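IclR family transcriptional regulator (Brucella abortus, PDB 5WHM) probably binds DNA through its helix-turn-helix domain and represses transcription, as an IclR-type regulator with a GAF-like C-terminal domain. Local coordinates at residues V103-A115 against D250-I262. Residues are numbered along the deposited sequence; the frame is centred on the assembly and turned at random.
Sequences VASPLMQVLADYA and DIGPRLIEMVHNI
The antiparallel pair of helices that flanks the sheet of the GAF-like C-terminal domain meets where L107, L111 and Y114 of helix 103-115 face R254, M258 and I262 of helix 250-262; the axes approach to 9.9 Å at 159°. M108 and M258 are both selenomethionine. The selenium SE of M258 sits against the backbone of the other helix, 3.7 Å from L107 O, and CE turns on to touch CG of M108. L111, its CG anti to the backbone N (chi1 178°), sends its two methyls to different neighbours: CD1 leans on CB of R254, while CD2 reaches CD1 of L255 at 3.9 Å and also meets the selenium. One turn earlier, L107 and I262 run past each other in opposite directions, CD1 of L107 coming within 3.6 Å of CG1 of I262, and the CD1 end of I262 bears on CB of A104. At the other end polar groups join the packing. Y114 OH points at OD2 of D250 as a hydrogen-bond donor, though the modelled separation of 2.4 Å is very short and its exact length doubtful. Over one ring face lies the guanidinium of R254, nearly parallel (8°), its CZ 3.3 Å from the ring centroid in a cation-pi stack. The arginine chain bends at chi3, which lays the guanidinium over the ring; within its own helix NH1 forms a salt bridge with D250 OD1, 3.0 Å, on the syn lone pair. The carboxylate thus addresses both stacked partners, OD2 facing the tyrosine and OD1 the arginine. CD1 of I251 touches both the ring edge, at CE2, and CB of A115. Beneath the pair runs the antiparallel sheet: M108 and L111 rest on V119 of strand 118-125, M258 and I262 on F233 of strand 229-238, and L255 on V221 of strand 216-225.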
loop_
_atom_site.group_PDB
_atom_site.type_symbol
_atom_site.label_atom_id
_atom_site.label_comp_id
_atom_site.label_asym_id
_atom_site.label_seq_id
_atom_site.Cartn_x
_atom_site.Cartn_y
_atom_site.Cartn_z
ATOM N N VAL C 103 8.663 16.113 9.370
ATOM C CA VAL C 103 8.740 17.566 9.211
ATOM C C VAL C 103 7.425 18.132 8.703
ATOM O O VAL C 103 6.931 19.139 9.207
ATOM C CB VAL C 103 9.897 17.920 8.254
ATOM C CG1 VAL C 103 9.816 19.383 7.833
ATOM C CG2 VAL C 103 11.226 17.600 8.903
ATOM N N ALA C 104 6.842 17.495 7.685
ATOM C CA ALA C 104 5.685 18.081 7.012
ATOM C C ALA C 104 4.424 17.962 7.857
ATOM O O ALA C 104 3.644 18.916 7.947
ATOM C CB ALA C 104 5.464 17.413 5.658
ATOM N N SER C 105 4.221 16.809 8.496
ATOM C CA SER C 105 2.937 16.533 9.131
ATOM C C SER C 105 2.550 17.559 10.185
ATOM O O SER C 105 1.382 17.980 10.181
ATOM C CB SER C 105 2.935 15.110 9.724
ATOM O OG SER C 105 1.719 14.835 10.401
ATOM N N PRO C 106 3.427 17.992 11.105
ATOM C CA PRO C 106 2.967 18.979 12.095
ATOM C C PRO C 106 2.667 20.328 11.467
ATOM O O PRO C 106 1.764 21.033 11.937
ATOM C CB PRO C 106 4.122 19.068 13.101
ATOM C CG PRO C 106 5.275 18.366 12.491
ATOM C CD PRO C 106 4.791 17.494 11.382
ATOM N N LEU C 107 3.421 20.717 10.437
ATOM C CA LEU C 107 3.112 21.954 9.723
ATOM C C LEU C 107 1.786 21.837 8.982
ATOM O O LEU C 107 1.024 22.809 8.888
ATOM C CB LEU C 107 4.245 22.296 8.749
ATOM C CG LEU C 107 5.569 22.660 9.417
ATOM C CD1 LEU C 107 6.671 22.735 8.386
ATOM C CD2 LEU C 107 5.429 23.995 10.138
HETATM N N MSE C 108 1.500 20.667 8.433
HETATM C CA MSE C 108 0.236 20.470 7.728
HETATM C C MSE C 108 -0.931 20.520 8.708
HETATM O O MSE C 108 -2.029 20.977 8.375
HETATM C CB MSE C 108 0.247 19.128 6.975
HETATM C CG MSE C 108 1.169 19.129 5.767
HETATM SE SE MSE C 108 1.662 17.288 5.164
HETATM C CE MSE C 108 -0.100 16.561 4.770
ATOM N N GLN C 109 -0.687 20.014 9.919
ATOM C CA GLN C 109 -1.730 20.028 10.938
ATOM C C GLN C 109 -2.105 21.457 11.322
ATOM O O GLN C 109 -3.294 21.785 11.424
ATOM C CB GLN C 109 -1.273 19.228 12.158
ATOM C CG GLN C 109 -2.331 19.075 13.243
ATOM C CD GLN C 109 -3.503 18.235 12.785
ATOM O OE1 GLN C 109 -3.374 17.033 12.607
ATOM N NE2 GLN C 109 -4.653 18.867 12.593
ATOM N N VAL C 110 -1.107 22.333 11.499
ATOM C CA VAL C 110 -1.366 23.742 11.809
ATOM C C VAL C 110 -2.209 24.395 10.718
ATOM O O VAL C 110 -3.162 25.129 11.005
ATOM C CB VAL C 110 -0.033 24.492 12.020
ATOM C CG1 VAL C 110 -0.260 26.015 12.110
ATOM C CG2 VAL C 110 0.676 23.968 13.265
ATOM N N LEU C 111 -1.878 24.142 9.450
ATOM C CA LEU C 111 -2.653 24.743 8.369
ATOM C C LEU C 111 -4.056 24.155 8.305
ATOM O O LEU C 111 -5.040 24.892 8.155
ATOM C CB LEU C 111 -1.939 24.563 7.037
ATOM C CG LEU C 111 -2.729 25.135 5.847
ATOM C CD1 LEU C 111 -3.055 26.651 6.050
ATOM C CD2 LEU C 111 -2.010 24.910 4.552
ATOM N N ALA C 112 -4.162 22.820 8.408
ATOM C CA ALA C 112 -5.469 22.167 8.418
ATOM C C ALA C 112 -6.345 22.684 9.562
ATOM O O ALA C 112 -7.542 22.910 9.367
ATOM C CB ALA C 112 -5.303 20.637 8.502
ATOM N N ASP C 113 -5.772 22.866 10.762
ATOM C CA ASP C 113 -6.548 23.378 11.889
ATOM C C ASP C 113 -7.011 24.802 11.614
ATOM O O ASP C 113 -8.177 25.139 11.835
ATOM C CB ASP C 113 -5.732 23.352 13.187
ATOM C CG ASP C 113 -5.482 21.930 13.724
ATOM O OD1 ASP C 113 -6.095 20.937 13.237
ATOM O OD2 ASP C 113 -4.636 21.825 14.642
ATOM N N TYR C 114 -6.101 25.650 11.123
ATOM C CA TYR C 114 -6.466 27.025 10.795
ATOM C C TYR C 114 -7.544 27.081 9.722
ATOM O O TYR C 114 -8.492 27.870 9.824
ATOM C CB TYR C 114 -5.248 27.813 10.330
ATOM C CG TYR C 114 -5.671 29.135 9.734
ATOM C CD1 TYR C 114 -6.110 30.173 10.557
ATOM C CD2 TYR C 114 -5.697 29.328 8.353
ATOM C CE1 TYR C 114 -6.527 31.387 10.019
ATOM C CE2 TYR C 114 -6.123 30.542 7.806
ATOM C CZ TYR C 114 -6.528 31.559 8.650
ATOM O OH TYR C 114 -6.939 32.744 8.115
ATOM N N ALA C 115 -7.413 26.265 8.679
ATOM C CA ALA C 115 -8.308 26.361 7.533
ATOM C C ALA C 115 -9.578 25.545 7.704
ATOM O O ALA C 115 -10.477 25.653 6.852
ATOM C CB ALA C 115 -7.595 25.901 6.254
ATOM N N ASP C 250 -5.644 34.052 1.322
ATOM C CA ASP C 250 -5.351 33.576 2.671
ATOM C C ASP C 250 -4.692 32.195 2.606
ATOM O O ASP C 250 -3.517 32.041 2.953
ATOM C CB ASP C 250 -6.649 33.553 3.510
ATOM C CG ASP C 250 -6.410 33.210 5.001
ATOM O OD1 ASP C 250 -5.242 33.227 5.448
ATOM O OD2 ASP C 250 -7.395 32.940 5.736
ATOM N N ILE C 251 -5.416 31.179 2.152
ATOM C CA ILE C 251 -4.882 29.813 2.250
ATOM C C ILE C 251 -3.679 29.626 1.320
ATOM O O ILE C 251 -2.659 29.025 1.699
ATOM C CB ILE C 251 -5.981 28.777 1.962
ATOM C CG1 ILE C 251 -7.146 28.922 2.949
ATOM C CG2 ILE C 251 -5.404 27.317 2.080
ATOM C CD1 ILE C 251 -6.721 29.014 4.392
ATOM N N GLY C 252 -3.793 30.090 0.079
ATOM C CA GLY C 252 -2.725 29.929 -0.882
ATOM C C GLY C 252 -1.393 30.476 -0.389
ATOM O O GLY C 252 -0.387 29.752 -0.350
ATOM N N PRO C 253 -1.360 31.772 -0.009
ATOM C CA PRO C 253 -0.136 32.330 0.604
ATOM C C PRO C 253 0.348 31.562 1.832
ATOM O O PRO C 253 1.552 31.300 1.956
ATOM C CB PRO C 253 -0.555 33.775 0.937
ATOM C CG PRO C 253 -1.517 34.114 -0.161
ATOM C CD PRO C 253 -2.314 32.847 -0.377
ATOM N N ARG C 254 -0.550 31.170 2.735
ATOM C CA ARG C 254 -0.130 30.336 3.864
ATOM C C ARG C 254 0.444 29.003 3.402
ATOM O O ARG C 254 1.379 28.476 4.016
ATOM C CB ARG C 254 -1.299 30.085 4.809
ATOM C CG ARG C 254 -1.775 31.311 5.514
ATOM C CD ARG C 254 -3.089 31.021 6.181
ATOM N NE ARG C 254 -2.913 30.880 7.611
ATOM C CZ ARG C 254 -3.220 31.824 8.488
ATOM N NH1 ARG C 254 -3.744 32.967 8.077
ATOM N NH2 ARG C 254 -3.017 31.608 9.774
ATOM N N LEU C 255 -0.116 28.427 2.344
ATOM C CA LEU C 255 0.401 27.136 1.888
ATOM C C LEU C 255 1.796 27.305 1.299
ATOM O O LEU C 255 2.666 26.441 1.482
ATOM C CB LEU C 255 -0.569 26.513 0.877
ATOM C CG LEU C 255 -0.268 25.139 0.272
ATOM C CD1 LEU C 255 -0.034 24.050 1.360
ATOM C CD2 LEU C 255 -1.411 24.737 -0.653
ATOM N N ILE C 256 2.022 28.426 0.595
ATOM C CA ILE C 256 3.341 28.720 0.036
ATOM C C ILE C 256 4.370 28.857 1.147
ATOM O O ILE C 256 5.499 28.369 1.029
ATOM C CB ILE C 256 3.288 29.990 -0.826
ATOM C CG1 ILE C 256 2.498 29.740 -2.116
ATOM C CG2 ILE C 256 4.719 30.546 -1.117
ATOM C CD1 ILE C 256 2.184 31.099 -2.865
ATOM N N GLU C 257 4.003 29.543 2.232
ATOM C CA GLU C 257 4.917 29.693 3.357
ATOM C C GLU C 257 5.185 28.347 4.029
ATOM O O GLU C 257 6.315 28.074 4.441
ATOM C CB GLU C 257 4.350 30.696 4.362
ATOM C CG GLU C 257 5.208 30.892 5.602
ATOM C CD GLU C 257 6.611 31.429 5.303
ATOM O OE1 GLU C 257 6.833 31.995 4.203
ATOM O OE2 GLU C 257 7.495 31.286 6.183
HETATM N N MSE C 258 4.160 27.514 4.150
HETATM C CA MSE C 258 4.314 26.159 4.735
HETATM C C MSE C 258 5.303 25.330 3.930
HETATM O O MSE C 258 6.208 24.714 4.487
HETATM C CB MSE C 258 2.971 25.428 4.812
HETATM C CG MSE C 258 3.029 24.075 5.651
HETATM SE SE MSE C 258 1.457 23.004 5.258
HETATM C CE MSE C 258 1.986 22.219 3.542
ATOM N N VAL C 259 5.128 25.311 2.609
ATOM C CA VAL C 259 6.049 24.563 1.753
ATOM C C VAL C 259 7.473 25.108 1.885
ATOM O O VAL C 259 8.445 24.341 1.903
ATOM C CB VAL C 259 5.550 24.583 0.294
ATOM C CG1 VAL C 259 6.614 24.057 -0.674
ATOM C CG2 VAL C 259 4.285 23.746 0.185
ATOM N N HIS C 260 7.621 26.432 1.985
ATOM C CA HIS C 260 8.946 26.998 2.218
ATOM C C HIS C 260 9.528 26.520 3.544
ATOM O O HIS C 260 10.724 26.219 3.630
ATOM C CB HIS C 260 8.896 28.526 2.189
ATOM C CG HIS C 260 10.244 29.162 2.300
ATOM N ND1 HIS C 260 10.797 29.530 3.508
ATOM C CD2 HIS C 260 11.167 29.462 1.356
ATOM C CE1 HIS C 260 11.995 30.049 3.302
ATOM N NE2 HIS C 260 12.243 30.019 2.005
ATOM N N ASN C 261 8.701 26.457 4.591
ATOM C CA ASN C 261 9.182 25.953 5.879
ATOM C C ASN C 261 9.587 24.478 5.768
ATOM O O ASN C 261 10.651 24.085 6.256
ATOM C CB ASN C 261 8.114 26.135 6.971
ATOM C CG ASN C 261 7.911 27.621 7.381
ATOM O OD1 ASN C 261 8.850 28.416 7.367
ATOM N ND2 ASN C 261 6.680 27.973 7.768
ATOM N N ILE C 262 8.769 23.663 5.096
ATOM C CA ILE C 262 9.124 22.255 4.881
ATOM C C ILE C 262 10.441 22.159 4.125
ATOM O O ILE C 262 11.344 21.399 4.499
ATOM C CB ILE C 262 7.993 21.526 4.131
ATOM C CG1 ILE C 262 6.723 21.503 4.982
ATOM C CG2 ILE C 262 8.425 20.083 3.769
ATOM C CD1 ILE C 262 5.533 20.917 4.271
#